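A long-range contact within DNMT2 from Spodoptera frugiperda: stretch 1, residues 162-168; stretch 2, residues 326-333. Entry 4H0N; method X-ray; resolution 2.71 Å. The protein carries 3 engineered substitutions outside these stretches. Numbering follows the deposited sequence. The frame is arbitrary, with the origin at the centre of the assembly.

Stretch 1, residues 162-168: YYCTARR
Stretch 2 (326-333) ELLKILFE

The one hydrogen bond joining these stretches is made by an arginine to a helix backbone rather than to an acid: Arg167 NH1 donates to Leu331 O at 2.9 Å, with an N-H...O angle of 150°. The carbonyl lies at the edge of the guanidinium, near its plane, where the N-H groups point. It lies so close to the C-terminal end of the chain that no i+4 amide exists to claim it.

The backbone plan is a strand, 162-168, and a helix that enters from earlier in the chain and runs through 326-331, nearly parallel to it: their N-to-C directions differ by 24°, and the axes approach to 8.8 Å. Register is set by Thr165 and Leu331, whose CA atoms are 5.8 Å apart. Strand phi/psi values stay extended, at -136/147, -101/105 and -152/146 for Tyr163, Thr165 and Arg167; helical values hold near -60/-40 through Leu331, and Phe332 departs to -105/1. Leu331 N bonds Leu327 O at 2.7 Å, tying together the two leucines that meet the strand.

Alternation supplies the strand's rule: Tyr163, Thr165 and Arg167 point CB toward the helix, Cys164 and Ala166 away. Tyr163 (chi1 m, chi2 -87°) offers a ring face to Leu327 (m, t), whose CD1 sits 3.8 Å from the ring centroid, 29° off the normal, a CH-pi contact; Leu327 CD1 comes to 3.4 Å from Tyr163 CG. Thr165 (p) packs its methyl against the helix, with Thr165 CG2 4.1 Å from Leu327 CB, while Thr165 CB lies 3.7 Å from Leu331 CD1.

Leu331 (t, p) leaves the helix sideways, yet its end swings in, with Leu331 CD1 3.5 Å from Ala166 O and 4.0 Å from Arg167 CB. Arg167 reaches out through chi1 t, chi2 t, chi3 142° and chi4 112°, so its aliphatic base packs and its tip bonds.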

# COMPACT_ATOMS: atom_id res chain seq x y z
N TYR A 162 -0.87 -7.14 -6.56
CA TYR A 162 -1.74 -8.28 -6.76
C TYR A 162 -2.96 -8.14 -5.86
O TYR A 162 -2.83 -7.72 -4.71
CB TYR A 162 -1.00 -9.57 -6.43
CG TYR A 162 -1.89 -10.79 -6.31
CD1 TYR A 162 -2.13 -11.60 -7.42
CD2 TYR A 162 -2.47 -11.14 -5.10
CE1 TYR A 162 -2.94 -12.72 -7.31
CE2 TYR A 162 -3.28 -12.25 -4.99
CZ TYR A 162 -3.51 -13.04 -6.09
OH TYR A 162 -4.32 -14.15 -5.97
N TYR A 163 -4.12 -8.51 -6.38
CA TYR A 163 -5.34 -8.54 -5.56
C TYR A 163 -6.15 -9.80 -5.81
O TYR A 163 -6.19 -10.32 -6.92
CB TYR A 163 -6.22 -7.33 -5.83
CG TYR A 163 -5.57 -6.02 -5.48
CD1 TYR A 163 -5.66 -5.51 -4.19
CD2 TYR A 163 -4.88 -5.28 -6.43
CE1 TYR A 163 -5.08 -4.30 -3.86
CE2 TYR A 163 -4.29 -4.07 -6.11
CZ TYR A 163 -4.40 -3.59 -4.83
OH TYR A 163 -3.82 -2.39 -4.50
N CYS A 164 -6.80 -10.27 -4.76
CA CYS A 164 -7.73 -11.37 -4.88
C CYS A 164 -9.01 -11.06 -4.12
O CYS A 164 -8.98 -10.82 -2.91
CB CYS A 164 -7.10 -12.66 -4.35
SG CYS A 164 -8.18 -14.10 -4.47
N THR A 165 -10.13 -11.03 -4.83
CA THR A 165 -11.43 -10.90 -4.19
C THR A 165 -12.08 -12.28 -4.14
O THR A 165 -12.54 -12.79 -5.15
CB THR A 165 -12.35 -9.90 -4.92
OG1 THR A 165 -12.31 -10.15 -6.33
CG2 THR A 165 -11.89 -8.47 -4.66
N ALA A 166 -12.08 -12.89 -2.95
CA ALA A 166 -12.59 -14.24 -2.78
C ALA A 166 -13.92 -14.21 -2.04
O ALA A 166 -14.12 -13.39 -1.14
CB ALA A 166 -11.59 -15.10 -2.04
N ARG A 167 -14.81 -15.11 -2.41
CA ARG A 167 -16.20 -15.02 -2.01
C ARG A 167 -16.84 -16.41 -1.95
O ARG A 167 -16.50 -17.29 -2.75
CB ARG A 167 -16.92 -14.15 -3.03
CG ARG A 167 -18.23 -13.58 -2.59
CD ARG A 167 -18.89 -12.90 -3.77
NE ARG A 167 -20.33 -13.10 -3.76
CZ ARG A 167 -21.21 -12.14 -3.56
NH1 ARG A 167 -20.80 -10.89 -3.35
NH2 ARG A 167 -22.51 -12.41 -3.57
N ARG A 168 -17.76 -16.61 -1.01
CA ARG A 168 -18.49 -17.88 -0.91
C ARG A 168 -19.44 -18.04 -2.08
O ARG A 168 -20.14 -17.10 -2.45
CB ARG A 168 -19.25 -17.97 0.42
CG ARG A 168 -18.39 -18.45 1.58
CD ARG A 168 -18.56 -19.94 1.84
NE ARG A 168 -17.37 -20.54 2.44
CZ ARG A 168 -16.97 -20.33 3.69
NH1 ARG A 168 -17.66 -19.53 4.49
NH2 ARG A 168 -15.88 -20.93 4.15
N GLU A 326 -12.67 0.39 -4.65
CA GLU A 326 -13.26 -0.08 -5.90
C GLU A 326 -13.41 -1.60 -5.97
O GLU A 326 -14.37 -2.10 -6.55
CB GLU A 326 -12.49 0.45 -7.11
CG GLU A 326 -12.63 1.95 -7.30
CD GLU A 326 -14.08 2.39 -7.44
OE1 GLU A 326 -14.82 1.79 -8.26
OE2 GLU A 326 -14.49 3.32 -6.72
N LEU A 327 -12.46 -2.33 -5.39
CA LEU A 327 -12.53 -3.79 -5.37
C LEU A 327 -13.58 -4.26 -4.37
O LEU A 327 -14.29 -5.24 -4.60
CB LEU A 327 -11.17 -4.41 -5.03
CG LEU A 327 -10.06 -4.29 -6.07
CD1 LEU A 327 -8.74 -4.73 -5.48
CD2 LEU A 327 -10.37 -5.12 -7.30
N LEU A 328 -13.68 -3.55 -3.24
CA LEU A 328 -14.72 -3.82 -2.25
C LEU A 328 -16.11 -3.70 -2.86
O LEU A 328 -16.98 -4.53 -2.58
CB LEU A 328 -14.58 -2.91 -1.03
CG LEU A 328 -13.47 -3.25 -0.03
CD1 LEU A 328 -13.31 -2.15 1.00
CD2 LEU A 328 -13.76 -4.57 0.65
N LYS A 329 -16.33 -2.68 -3.69
CA LYS A 329 -17.60 -2.54 -4.40
C LYS A 329 -17.87 -3.76 -5.28
O LYS A 329 -18.98 -4.29 -5.30
CB LYS A 329 -17.62 -1.28 -5.27
CG LYS A 329 -17.61 0.00 -4.47
CD LYS A 329 -17.47 1.22 -5.37
CE LYS A 329 -17.05 2.43 -4.56
NZ LYS A 329 -17.48 3.70 -5.20
N ILE A 330 -16.84 -4.21 -5.99
CA ILE A 330 -16.97 -5.37 -6.86
C ILE A 330 -17.22 -6.64 -6.06
O ILE A 330 -18.11 -7.43 -6.38
CB ILE A 330 -15.72 -5.51 -7.75
CG1 ILE A 330 -15.72 -4.42 -8.82
CG2 ILE A 330 -15.67 -6.88 -8.40
CD1 ILE A 330 -14.48 -4.39 -9.65
N LEU A 331 -16.43 -6.83 -5.00
CA LEU A 331 -16.52 -8.02 -4.17
C LEU A 331 -17.91 -8.22 -3.54
O LEU A 331 -18.35 -9.35 -3.33
CB LEU A 331 -15.45 -7.97 -3.07
CG LEU A 331 -15.40 -9.13 -2.06
CD1 LEU A 331 -15.28 -10.47 -2.77
CD2 LEU A 331 -14.28 -8.94 -1.06
N PHE A 332 -18.59 -7.12 -3.26
CA PHE A 332 -19.86 -7.18 -2.53
C PHE A 332 -21.09 -6.97 -3.41
O PHE A 332 -22.22 -6.98 -2.92
CB PHE A 332 -19.86 -6.17 -1.37
CG PHE A 332 -18.97 -6.58 -0.23
CD1 PHE A 332 -19.52 -7.08 0.94
CD2 PHE A 332 -17.59 -6.48 -0.33
CE1 PHE A 332 -18.71 -7.47 2.00
CE2 PHE A 332 -16.78 -6.86 0.72
CZ PHE A 332 -17.34 -7.36 1.89
N GLU A 333 -20.88 -6.79 -4.71
CA GLU A 333 -22.01 -6.59 -5.61
C GLU A 333 -22.74 -7.92 -5.84
O GLU A 333 -23.80 -8.17 -5.27
CB GLU A 333 -21.57 -5.98 -6.93
CG GLU A 333 -21.00 -6.99 -7.92
CD GLU A 333 -20.37 -6.33 -9.13
OE1 GLU A 333 -20.30 -6.99 -10.19
OE2 GLU A 333 -19.94 -5.16 -9.03